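Local structure of tryptophan synthase alpha chain (Campylobacter jejuni, 3THA) at residues B[35-40]-B[85-90]; B[172-177]-B[204-209]; B[49-54]-B[97-102]; B[117-122]-B[143-148]. The protein probably cleaves indoleglycerol phosphate to indole and glyceraldehyde 3-phosphate, acting as the alpha subunit of tryptophan synthase in the last step of tryptophan biosynthesis. All coordinates share one frame; numbering follows the deposited sequence. Where two conformers were deposited one is given.

In the fold
All four contacts belong to one eight-stranded parallel barrel. Contact 1 joins the loops that enter strands 44-48 and 90-94, whereas contacts 2 and 3 join chain leaving the strands, and both of these touch the second subunit. Contact 4 pairs neighbouring strands 117-121 and 143-148; its centre is about 8 Å from that of the chain. It meets contact 1 through C118 SG and A90 CB (4.1 Å), and contact 3 through V122 CG2 and I100 CD1 (4.1 Å). Contacts 1 and 2 lie on opposite sides of the chain centre, their own centres 28 Å apart. The predicted proton acceptor E46 comes nearest contact 4, its side chain about 3 Å from that of I121.

Contact 1: residues B[35-40]-B[85-90]; sequences QRLDQS and IKTKKA
Two helix-to-strand loops at the N-terminal end of the barrel, leading into strands 44-48 and 90-94, meet where D38 grips T87 and K88. D38 OD1 takes two bonds: its syn lone pair receives K88 N almost straight (2.7 Å, 175°), while T87 OG1 at 2.9 Å approaches from above the carboxylate plane. The same hydroxyl, anti to its own backbone N (chi1 -177°), accepts from K89 N and closes an ST turn, tying the bend of 87-89 to the aspartate. K89 bends at chi2 and chi4, and its NZ bonds to L37 O at 2.8 Å, with weaker bonds to D38 O and S40 O and a further one to I42 O. L37 O is held by three donors, since S40 N and S40 OG also reach it. These carbonyls come from the 3-10 segment 37-39 and the residues after it, and a positive lysine would probably balance their clustered negative ends. L37 CD2 packs on K89 CB (4.0 Å), and the leucine side chain also touches L45 of strand 44-48. At the start of both segments, Q35 OE1 receives a weak bond from K86 N at 3.3 Å. Such pairing of adjacent alpha-to-beta loops belongs to the (beta/alpha)8 barrel.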
loop_
_atom_site.group_PDB
_atom_site.type_symbol
_atom_site.label_atom_id
_atom_site.label_comp_id
_atom_site.label_asym_id
_atom_site.label_seq_id
_atom_site.Cartn_x
_atom_site.Cartn_y
_atom_site.Cartn_z
ATOM N N GLN B 35 20.919 -0.875 16.713
ATOM C CA GLN B 35 22.048 -1.223 17.513
ATOM C C GLN B 35 21.709 -2.319 18.504
ATOM O O GLN B 35 22.611 -2.994 18.997
ATOM C CB GLN B 35 22.585 0.016 18.243
ATOM C CG GLN B 35 23.063 1.121 17.310
ATOM C CD GLN B 35 24.435 0.852 16.671
ATOM O OE1 GLN B 35 24.768 -0.275 16.264
ATOM N NE2 GLN B 35 25.229 1.910 16.562
ATOM N N ARG B 36 20.432 -2.503 18.821
ATOM C CA ARG B 36 20.068 -3.515 19.805
ATOM C C ARG B 36 19.538 -4.794 19.149
ATOM O O ARG B 36 19.069 -5.721 19.798
ATOM C CB ARG B 36 19.121 -2.931 20.858
ATOM C CG ARG B 36 19.839 -2.162 22.004
ATOM C CD ARG B 36 18.896 -1.263 22.813
ATOM N NE ARG B 36 18.085 -2.054 23.733
ATOM C CZ ARG B 36 17.344 -1.568 24.730
ATOM N NH1 ARG B 36 17.290 -0.262 24.968
ATOM N NH2 ARG B 36 16.658 -2.399 25.498
ATOM N N LEU B 37 19.646 -4.855 17.837
ATOM C CA LEU B 37 19.044 -5.943 17.083
ATOM C C LEU B 37 19.673 -7.289 17.465
ATOM O O LEU B 37 18.990 -8.295 17.551
ATOM C CB LEU B 37 19.162 -5.657 15.590
ATOM C CG LEU B 37 18.295 -6.443 14.636
ATOM C CD1 LEU B 37 16.781 -6.268 15.047
ATOM C CD2 LEU B 37 18.578 -5.987 13.195
ATOM N N ASP B 38 20.979 -7.291 17.664
ATOM C CA ASP B 38 21.699 -8.479 18.148
ATOM C C ASP B 38 21.121 -9.101 19.409
ATOM O O ASP B 38 21.167 -10.299 19.555
ATOM C CB ASP B 38 23.186 -8.174 18.357
ATOM C CG ASP B 38 23.951 -8.150 17.052
ATOM O OD1 ASP B 38 23.372 -8.536 16.017
ATOM O OD2 ASP B 38 25.123 -7.739 17.057
ATOM N N GLN B 39 20.568 -8.303 20.312
ATOM C CA GLN B 39 19.963 -8.881 21.520
ATOM C C GLN B 39 18.465 -9.082 21.448
ATOM O O GLN B 39 17.868 -9.478 22.449
ATOM C CB GLN B 39 20.267 -8.065 22.772
ATOM C CG GLN B 39 21.724 -7.740 22.997
ATOM C CD GLN B 39 21.892 -6.229 23.016
ATOM O OE1 GLN B 39 21.538 -5.557 23.998
ATOM N NE2 GLN B 39 22.379 -5.678 21.893
ATOM N N SER B 40 17.841 -8.802 20.309
ATOM C CA SER B 40 16.397 -9.042 20.209
ATOM C C SER B 40 16.182 -10.429 19.625
ATOM O O SER B 40 17.077 -10.937 18.976
ATOM C CB SER B 40 15.733 -7.992 19.309
ATOM O OG SER B 40 16.065 -8.241 17.953
ATOM N N ILE B 85 25.742 1.292 11.753
ATOM C CA ILE B 85 25.084 0.218 12.484
ATOM C C ILE B 85 25.909 -1.053 12.432
ATOM O O ILE B 85 26.398 -1.437 11.363
ATOM C CB ILE B 85 23.647 -0.013 11.881
ATOM C CG1 ILE B 85 22.685 0.981 12.503
ATOM C CG2 ILE B 85 23.140 -1.475 12.006
ATOM C CD1 ILE B 85 23.099 1.409 13.821
ATOM N N LYS B 86 26.060 -1.711 13.572
ATOM C CA LYS B 86 26.640 -3.035 13.540
ATOM C C LYS B 86 25.675 -4.072 14.092
ATOM O O LYS B 86 25.258 -4.015 15.247
ATOM C CB LYS B 86 28.014 -3.085 14.244
ATOM C CG LYS B 86 28.893 -4.371 13.913
ATOM C CD LYS B 86 28.723 -4.903 12.444
ATOM C CE LYS B 86 29.585 -6.176 12.165
ATOM N NZ LYS B 86 29.198 -6.885 10.874
ATOM N N THR B 87 25.303 -5.015 13.238
ATOM C CA THR B 87 24.457 -6.122 13.688
ATOM C C THR B 87 24.863 -7.397 12.984
ATOM O O THR B 87 25.511 -7.343 11.950
ATOM C CB THR B 87 22.950 -5.846 13.421
ATOM O OG1 THR B 87 22.178 -6.930 13.955
ATOM C CG2 THR B 87 22.688 -5.718 11.920
ATOM N N LYS B 88 24.486 -8.537 13.547
ATOM C CA LYS B 88 24.730 -9.823 12.885
ATOM C C LYS B 88 23.497 -10.326 12.144
ATOM O O LYS B 88 23.580 -11.247 11.342
ATOM C CB LYS B 88 25.176 -10.863 13.889
ATOM C CG LYS B 88 26.611 -10.681 14.318
ATOM C CD LYS B 88 27.600 -10.946 13.163
ATOM C CE LYS B 88 28.986 -10.333 13.445
ATOM N NZ LYS B 88 29.549 -10.653 14.799
ATOM N N LYS B 89 22.354 -9.727 12.425
ATOM C CA LYS B 89 21.097 -10.181 11.832
ATOM C C LYS B 89 20.948 -9.756 10.372
ATOM O O LYS B 89 21.633 -8.846 9.907
ATOM C CB LYS B 89 19.922 -9.678 12.657
ATOM C CG LYS B 89 20.062 -9.983 14.146
ATOM C CD LYS B 89 19.764 -11.416 14.402
ATOM C CE LYS B 89 20.108 -11.776 15.820
ATOM N NZ LYS B 89 19.349 -10.919 16.749
ATOM N N ALA B 90 20.067 -10.436 9.645
ATOM C CA ALA B 90 19.831 -10.129 8.238
ATOM C C ALA B 90 18.989 -8.873 8.072
ATOM O O ALA B 90 17.911 -8.749 8.693
ATOM C CB ALA B 90 19.170 -11.309 7.520
#

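Contact 2: residues B[172-177]-B[204-209]; sequences ASIGIT and VGFGIQ
A172 and F206 bring their CA atoms to 5.8 Å where the chain leaves strands 168-171 and 202-205, and A172 N still gives G205 O a weak, bent hydrogen bond (3.2 Å, 134° at the hydrogen). A172 CB points at the 204-209 segment, where A172 CB lies 3.8 Å from F206 O and 3.9 Å from V204 CG1, the branch that stands anti to the valine's backbone N. V204 also packs on L187 and M217 from helices 180-195 and 212-217. The two segments begin the loops that follow the sixth and seventh strands of the TIM barrel, which in TrpA relatives border the substrate pocket; the same role is likely here. F206 CB points toward the 172-177 loop, with CG anti to the backbone N. I174 CG2 approaches the edge of the F206 ring near its plane, 4.3 Å from F206 CE2, while A172 O sits obliquely to it, 3.9 Å from F206 CD2. G207 follows with a backbone in which a CB would be jammed against F206 O, so the turn calls for glycine. K66 of the second subunit makes a cation-pi contact with the F206 ring, and G207 is hydrogen-bonded through its backbone to that subunit, so the inter-subunit surface covers this loop pair. Deeper into its own loop, I176 N is held by E183 of helix 180-195.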
loop_
_atom_site.group_PDB
_atom_site.type_symbol
_atom_site.label_atom_id
_atom_site.label_comp_id
_atom_site.label_asym_id
_atom_site.label_seq_id
_atom_site.Cartn_x
_atom_site.Cartn_y
_atom_site.Cartn_z
ATOM N N ALA B 172 -0.641 -14.899 3.624
ATOM C CA ALA B 172 -1.654 -15.702 4.229
ATOM C C ALA B 172 -2.954 -15.056 3.785
ATOM O O ALA B 172 -2.973 -13.875 3.409
ATOM C CB ALA B 172 -1.492 -15.678 5.727
ATOM N N SER B 173 -4.019 -15.841 3.746
ATOM C CA SER B 173 -5.302 -15.342 3.313
ATOM C C SER B 173 -6.159 -15.179 4.526
ATOM O O SER B 173 -5.917 -15.821 5.561
ATOM C CB SER B 173 -5.986 -16.335 2.401
ATOM O OG SER B 173 -5.169 -16.608 1.298
ATOM N N ILE B 174 -7.168 -14.328 4.416
ATOM C CA ILE B 174 -8.120 -14.181 5.507
ATOM C C ILE B 174 -9.500 -14.547 5.016
ATOM O O ILE B 174 -10.400 -14.755 5.826
ATOM C CB ILE B 174 -8.133 -12.749 6.098
ATOM C CG1 ILE B 174 -8.007 -11.691 4.988
ATOM C CG2 ILE B 174 -7.015 -12.595 7.105
ATOM C CD1 ILE B 174 -9.292 -11.419 4.152
ATOM N N GLY B 175 -9.658 -14.634 3.696
ATOM C CA GLY B 175 -11.001 -14.629 3.116
ATOM C C GLY B 175 -11.388 -15.672 2.085
ATOM O O GLY B 175 -12.399 -15.512 1.389
ATOM N N ILE B 176 -10.600 -16.735 1.969
ATOM C CA ILE B 176 -10.994 -17.845 1.094
ATOM C C ILE B 176 -12.157 -18.573 1.781
ATOM O O ILE B 176 -13.051 -19.106 1.117
ATOM C CB ILE B 176 -9.807 -18.774 0.682
ATOM C CG1 ILE B 176 -8.597 -17.942 0.268
ATOM C CG2 ILE B 176 -10.197 -19.680 -0.496
ATOM C CD1 ILE B 176 -7.345 -18.746 0.085
ATOM N N THR B 177 -12.156 -18.537 3.116
ATOM C CA THR B 177 -13.373 -18.804 3.887
ATOM C C THR B 177 -13.642 -17.730 4.953
ATOM O O THR B 177 -14.798 -17.489 5.324
ATOM C CB THR B 177 -13.415 -20.226 4.499
ATOM O OG1 THR B 177 -12.097 -20.785 4.542
ATOM C CG2 THR B 177 -14.294 -21.119 3.671
ATOM N N VAL B 204 5.829 -17.089 6.331
ATOM C CA VAL B 204 4.468 -16.598 6.195
ATOM C C VAL B 204 4.239 -15.271 6.904
ATOM O O VAL B 204 4.499 -15.154 8.097
ATOM C CB VAL B 204 3.448 -17.581 6.744
ATOM C CG1 VAL B 204 2.064 -17.138 6.318
ATOM C CG2 VAL B 204 3.711 -18.989 6.245
ATOM N N GLY B 205 3.729 -14.295 6.158
ATOM C CA GLY B 205 3.395 -12.980 6.671
ATOM C C GLY B 205 2.033 -12.475 6.213
ATOM O O GLY B 205 1.430 -13.018 5.259
ATOM N N PHE B 206 1.572 -11.406 6.879
ATOM C CA PHE B 206 0.214 -10.791 6.727
ATOM C C PHE B 206 -0.822 -11.303 7.748
ATOM O O PHE B 206 -1.234 -12.461 7.702
ATOM C CB PHE B 206 -0.384 -10.816 5.282
ATOM C CG PHE B 206 -1.684 -10.020 5.159
ATOM C CD1 PHE B 206 -1.665 -8.707 4.708
ATOM C CD2 PHE B 206 -2.910 -10.573 5.563
ATOM C CE1 PHE B 206 -2.840 -7.960 4.651
ATOM C CE2 PHE B 206 -4.099 -9.837 5.502
ATOM C CZ PHE B 206 -4.068 -8.523 5.049
ATOM N N GLY B 207 -1.224 -10.422 8.669
ATOM C CA GLY B 207 -2.297 -10.734 9.617
ATOM C C GLY B 207 -1.808 -11.064 11.012
ATOM O O GLY B 207 -2.532 -10.876 11.996
ATOM N N ILE B 208 -0.577 -11.553 11.099
ATOM C CA ILE B 208 -0.019 -11.988 12.366
ATOM C C ILE B 208 -0.020 -10.790 13.323
ATOM O O ILE B 208 0.428 -9.688 12.955
ATOM C CB ILE B 208 1.384 -12.642 12.173
ATOM C CG1 ILE B 208 1.340 -13.582 10.950
ATOM C CG2 ILE B 208 1.839 -13.357 13.455
ATOM C CD1 ILE B 208 2.481 -14.536 10.824
ATOM N N GLN B 209 -0.540 -11.019 14.535
ATOM C CA GLN B 209 -0.836 -9.938 15.488
ATOM C C GLN B 209 -0.466 -10.220 16.944
ATOM O O GLN B 209 0.178 -9.401 17.602
ATOM C CB GLN B 209 -2.329 -9.581 15.434
ATOM C CG GLN B 209 -2.695 -8.581 14.341
ATOM C CD GLN B 209 -4.093 -8.024 14.520
ATOM O OE1 GLN B 209 -5.036 -8.467 13.849
ATOM N NE2 GLN B 209 -4.247 -7.057 15.446
#

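Contact 3: residues B[49-54]-B[97-102]; sequences VAYSDP and YNLIFS
Apolar packing is centred on L99, which meets V49 and Y51 together. L99 CG lies 3.6 Å from Y51 CB, and L99 CD1 3.8 Å from V49 CB, the leucine and valine side chains crossing at about a right angle. V49 also touches V78 and V95, and L99 touches I75 and F108, of helices 75-83 and 105-114. The aromatic part belongs to Y51. N98 OD1 comes to the ring edge near its plane, 3.6 Å from Y51 CD1, with the amide and ring planes 54° apart. At the far end of the ring S102 OG, one helical turn on, stands obliquely 3.7 Å from Y51 CE2, while S102 CB is 3.8 Å from Y51 OH. Within the barrel this joins the loop that follows the second strand, 44-48, a loop also carrying the predicted proton acceptor D57, to helix 97-103 after the third strand. The polar link between the two segments is water-borne: water 1 accepts from Y51 N at 3.0 Å and donates to N98 OD1, also at 3.0 Å. N98 CB points toward the loop, and CG sits between the backbone N and carbonyl carbon (chi1 59°); ND2 gives a hydrogen bond to E124 O of the second subunit. Next along the loop after S52, D53 is salt-bridged to K66 of its own chain and hydrogen-bonded to S149 of the second subunit.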
loop_
_atom_site.group_PDB
_atom_site.type_symbol
_atom_site.label_atom_id
_atom_site.label_comp_id
_atom_site.label_asym_id
_atom_site.label_seq_id
_atom_site.Cartn_x
_atom_site.Cartn_y
_atom_site.Cartn_z
ATOM N N VAL B 49 11.302 1.768 4.009
ATOM C CA VAL B 49 11.617 3.180 3.965
ATOM C C VAL B 49 10.339 3.924 3.595
ATOM O O VAL B 49 9.246 3.296 3.530
ATOM C CB VAL B 49 12.817 3.528 3.096
ATOM C CG1 VAL B 49 13.239 4.978 3.342
ATOM C CG2 VAL B 49 14.013 2.595 3.420
ATOM N N ALA B 50 10.436 5.256 3.462
ATOM C CA ALA B 50 9.352 6.064 2.843
ATOM C C ALA B 50 9.945 7.016 1.753
ATOM O O ALA B 50 10.948 7.667 2.012
ATOM C CB ALA B 50 8.587 6.825 3.916
ATOM N N TYR B 51 9.389 7.036 0.532
ATOM C CA TYR B 51 9.876 7.984 -0.512
ATOM C C TYR B 51 8.822 9.029 -0.855
ATOM O O TYR B 51 9.098 10.227 -0.765
ATOM C CB TYR B 51 10.401 7.293 -1.799
ATOM C CG TYR B 51 10.665 8.268 -2.951
ATOM C CD1 TYR B 51 9.861 8.256 -4.081
ATOM C CD2 TYR B 51 11.685 9.243 -2.874
ATOM C CE1 TYR B 51 10.058 9.147 -5.143
ATOM C CE2 TYR B 51 11.892 10.159 -3.930
ATOM C CZ TYR B 51 11.069 10.095 -5.072
ATOM O OH TYR B 51 11.223 10.965 -6.143
ATOM N N SER B 52 7.649 8.548 -1.276
ATOM C CA SER B 52 6.478 9.395 -1.487
ATOM C C SER B 52 5.412 9.047 -0.451
ATOM O O SER B 52 5.181 7.869 -0.148
ATOM C CB SER B 52 5.919 9.229 -2.909
ATOM O OG SER B 52 6.634 10.018 -3.851
ATOM N N ASP B 53 4.763 10.073 0.090
ATOM C CA ASP B 53 3.758 9.842 1.127
ATOM C C ASP B 53 2.661 8.862 0.689
ATOM O O ASP B 53 2.030 9.064 -0.337
ATOM C CB ASP B 53 3.155 11.145 1.623
ATOM C CG ASP B 53 2.242 10.940 2.815
ATOM O OD1 ASP B 53 1.845 11.941 3.477
ATOM O OD2 ASP B 53 1.925 9.760 3.093
ATOM N N PRO B 54 2.468 7.777 1.465
ATOM C CA PRO B 54 1.381 6.793 1.315
ATOM C C PRO B 54 -0.022 7.343 1.145
ATOM O O PRO B 54 -0.514 8.103 1.965
ATOM C CB PRO B 54 1.464 6.012 2.603
ATOM C CG PRO B 54 2.975 5.958 2.830
ATOM C CD PRO B 54 3.512 7.282 2.388
ATOM N N TYR B 97 8.896 0.497 -5.518
ATOM C CA TYR B 97 9.774 0.674 -6.657
ATOM C C TYR B 97 10.083 2.137 -6.959
ATOM O O TYR B 97 11.161 2.442 -7.484
ATOM C CB TYR B 97 9.182 -0.007 -7.890
ATOM C CG TYR B 97 10.173 -0.194 -9.025
ATOM C CD1 TYR B 97 11.068 -1.258 -9.029
ATOM C CD2 TYR B 97 10.192 0.677 -10.110
ATOM C CE1 TYR B 97 11.970 -1.443 -10.073
ATOM C CE2 TYR B 97 11.069 0.493 -11.159
ATOM C CZ TYR B 97 11.970 -0.562 -11.129
ATOM O OH TYR B 97 12.852 -0.744 -12.176
ATOM N N ASN B 98 9.157 3.036 -6.621
ATOM C CA ASN B 98 9.341 4.444 -6.888
ATOM C C ASN B 98 10.593 4.989 -6.200
ATOM O O ASN B 98 11.250 5.879 -6.723
ATOM C CB ASN B 98 8.107 5.263 -6.516
ATOM C CG ASN B 98 7.707 5.142 -5.020
ATOM O OD1 ASN B 98 8.529 4.904 -4.123
ATOM N ND2 ASN B 98 6.435 5.315 -4.763
ATOM N N LEU B 99 10.912 4.472 -5.018
ATOM C CA LEU B 99 12.087 4.885 -4.317
ATOM C C LEU B 99 13.327 4.461 -5.132
ATOM O O LEU B 99 14.309 5.222 -5.257
ATOM C CB LEU B 99 12.106 4.235 -2.942
ATOM C CG LEU B 99 13.101 4.859 -1.960
ATOM C CD1 LEU B 99 12.710 4.550 -0.546
ATOM C CD2 LEU B 99 14.469 4.369 -2.182
ATOM N N ILE B 100 13.273 3.242 -5.669
ATOM C CA ILE B 100 14.401 2.621 -6.352
ATOM C C ILE B 100 14.628 3.332 -7.676
ATOM O O ILE B 100 15.707 3.874 -7.912
ATOM C CB ILE B 100 14.200 1.085 -6.509
ATOM C CG1 ILE B 100 14.070 0.423 -5.112
ATOM C CG2 ILE B 100 15.320 0.442 -7.357
ATOM C CD1 ILE B 100 14.131 -1.118 -5.105
ATOM N N PHE B 101 13.604 3.358 -8.516
ATOM C CA PHE B 101 13.607 4.166 -9.725
ATOM C C PHE B 101 14.242 5.562 -9.649
ATOM O O PHE B 101 15.013 5.947 -10.528
ATOM C CB PHE B 101 12.184 4.309 -10.232
ATOM C CG PHE B 101 12.091 4.873 -11.609
ATOM C CD1 PHE B 101 12.042 6.261 -11.803
ATOM C CD2 PHE B 101 12.054 4.020 -12.711
ATOM C CE1 PHE B 101 11.970 6.796 -13.086
ATOM C CE2 PHE B 101 11.959 4.525 -14.003
ATOM C CZ PHE B 101 11.921 5.929 -14.199
ATOM N N SER B 102 13.875 6.312 -8.625
ATOM C CA SER B 102 14.375 7.669 -8.353
ATOM C C SER B 102 15.878 7.730 -8.047
ATOM O O SER B 102 16.590 8.637 -8.494
ATOM C CB SER B 102 13.623 8.249 -7.142
ATOM O OG SER B 102 14.448 9.143 -6.398
HETATM O O HOH W 1 7.944 5.071 -1.175
#

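Contact 4: residues B[117-122]-B[143-148]; sequences ICALIV and ALITLV
L120 is held between A143 and I145 in the beta-alpha-beta unit of strand 117-121, helix 131-140 and strand 143-148, whose two strands are parallel neighbours in the TIM barrel. The tight part lies here: L120 N donates to A143 O at 2.9 Å and L120 O accepts from I145 N at 3.0 Å. A143 O is shared, since A119 CA also makes a CH...O contact with it at 3.2 Å. On the face of A119 and A143, A119 CB meets I145 CD1 at 3.7 Å. On the face of L120 and L144, L144 CD1 lies 3.9 Å from V122 CG2; C137, L133 and I134 of helix 131-140 cover this side. The ends are looser. At the start of the ladder, A143 N reaches C118 O only by a weak bond of 3.5 Å. The touching parts run 38° apart, and toward their far end I121 CG2 and L147 CD1 meet through single methyl groups, while partly exposed L147 packs on I55 of the second subunit. In place of a direct bond, water 2 accepts from V122 N at 2.9 Å and donates to I145 O at 2.7 Å.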
loop_
_atom_site.group_PDB
_atom_site.type_symbol
_atom_site.label_atom_id
_atom_site.label_comp_id
_atom_site.label_asym_id
_atom_site.label_seq_id
_atom_site.Cartn_x
_atom_site.Cartn_y
_atom_site.Cartn_z
ATOM N N ILE B 117 22.730 -5.096 3.296
ATOM C CA ILE B 117 21.402 -5.526 2.889
ATOM C C ILE B 117 21.549 -6.760 1.979
ATOM O O ILE B 117 22.373 -6.773 1.046
ATOM C CB ILE B 117 20.659 -4.407 2.143
ATOM C CG1 ILE B 117 20.638 -3.109 2.988
ATOM C CG2 ILE B 117 19.278 -4.911 1.635
ATOM C CD1 ILE B 117 19.554 -2.992 4.097
ATOM N N CYS B 118 20.747 -7.788 2.249
ATOM C CA CYS B 118 20.910 -9.078 1.579
ATOM C C CYS B 118 19.734 -9.404 0.676
ATOM O O CYS B 118 19.805 -10.375 -0.072
ATOM C CB CYS B 118 21.093 -10.194 2.625
ATOM S SG CYS B 118 19.551 -10.577 3.491
ATOM N N ALA B 119 18.645 -8.619 0.752
ATOM C CA ALA B 119 17.439 -8.869 -0.067
ATOM C C ALA B 119 16.496 -7.679 -0.155
ATOM O O ALA B 119 16.437 -6.857 0.764
ATOM C CB ALA B 119 16.685 -10.046 0.471
ATOM N N LEU B 120 15.702 -7.626 -1.224
ATOM C CA LEU B 120 14.703 -6.591 -1.391
ATOM C C LEU B 120 13.376 -7.249 -1.564
ATOM O O LEU B 120 13.275 -8.237 -2.271
ATOM C CB LEU B 120 14.957 -5.801 -2.666
ATOM C CG LEU B 120 16.375 -5.334 -3.005
ATOM C CD1 LEU B 120 16.386 -4.757 -4.416
ATOM C CD2 LEU B 120 16.840 -4.267 -2.025
ATOM N N ILE B 121 12.351 -6.692 -0.934
ATOM C CA ILE B 121 10.988 -7.023 -1.217
ATOM C C ILE B 121 10.359 -5.746 -1.804
ATOM O O ILE B 121 10.377 -4.694 -1.158
ATOM C CB ILE B 121 10.247 -7.333 0.076
ATOM C CG1 ILE B 121 11.002 -8.376 0.901
ATOM C CG2 ILE B 121 8.781 -7.747 -0.191
ATOM C CD1 ILE B 121 10.400 -8.617 2.266
ATOM N N VAL B 122 9.783 -5.821 -3.004
ATOM C CA VAL B 122 9.188 -4.636 -3.623
ATOM C C VAL B 122 7.702 -4.900 -3.825
ATOM O O VAL B 122 7.312 -5.646 -4.751
ATOM C CB VAL B 122 9.862 -4.253 -4.968
ATOM C CG1 VAL B 122 9.375 -2.890 -5.408
ATOM C CG2 VAL B 122 11.453 -4.248 -4.847
ATOM N N ALA B 143 19.052 -10.911 -3.429
ATOM C CA ALA B 143 17.862 -11.584 -3.825
ATOM C C ALA B 143 16.709 -10.581 -3.919
ATOM O O ALA B 143 16.524 -9.733 -3.024
ATOM C CB ALA B 143 17.546 -12.671 -2.806
ATOM N N LEU B 144 15.943 -10.697 -5.004
ATOM C CA LEU B 144 14.627 -10.065 -5.164
ATOM C C LEU B 144 13.542 -11.074 -4.785
ATOM O O LEU B 144 13.337 -12.072 -5.491
ATOM C CB LEU B 144 14.408 -9.616 -6.623
ATOM C CG LEU B 144 13.111 -8.844 -6.787
ATOM C CD1 LEU B 144 13.129 -7.576 -5.859
ATOM C CD2 LEU B 144 12.868 -8.432 -8.198
ATOM N N ILE B 145 12.853 -10.812 -3.685
ATOM C CA ILE B 145 12.106 -11.817 -2.983
ATOM C C ILE B 145 10.783 -12.015 -3.676
ATOM O O ILE B 145 10.139 -11.042 -4.082
ATOM C CB ILE B 145 11.916 -11.395 -1.484
ATOM C CG1 ILE B 145 13.258 -11.186 -0.781
ATOM C CG2 ILE B 145 10.982 -12.334 -0.689
ATOM C CD1 ILE B 145 14.054 -12.471 -0.522
ATOM N N THR B 146 10.386 -13.287 -3.788
ATOM C CA THR B 146 9.246 -13.733 -4.552
ATOM C C THR B 146 8.048 -13.940 -3.636
ATOM O O THR B 146 8.152 -14.652 -2.615
ATOM C CB THR B 146 9.530 -15.135 -5.194
ATOM O OG1 THR B 146 10.731 -15.106 -5.966
ATOM C CG2 THR B 146 8.408 -15.564 -6.100
ATOM N N LEU B 147 6.901 -13.407 -4.058
ATOM C CA LEU B 147 5.689 -13.462 -3.289
ATOM C C LEU B 147 4.742 -14.440 -3.869
ATOM O O LEU B 147 4.572 -14.460 -5.074
ATOM C CB LEU B 147 5.002 -12.099 -3.311
ATOM C CG LEU B 147 5.426 -11.146 -2.214
ATOM C CD1 LEU B 147 6.973 -10.974 -2.131
ATOM C CD2 LEU B 147 4.745 -9.839 -2.473
ATOM N N VAL B 148 4.101 -15.249 -3.039
ATOM C CA VAL B 148 3.027 -16.105 -3.520
ATOM C C VAL B 148 1.880 -16.078 -2.517
ATOM O O VAL B 148 2.119 -15.773 -1.355
ATOM C CB VAL B 148 3.495 -17.564 -3.836
ATOM C CG1 VAL B 148 4.923 -17.583 -4.350
ATOM C CG2 VAL B 148 3.356 -18.480 -2.646
HETATM O O HOH W 2 9.272 -8.449 -4.042
#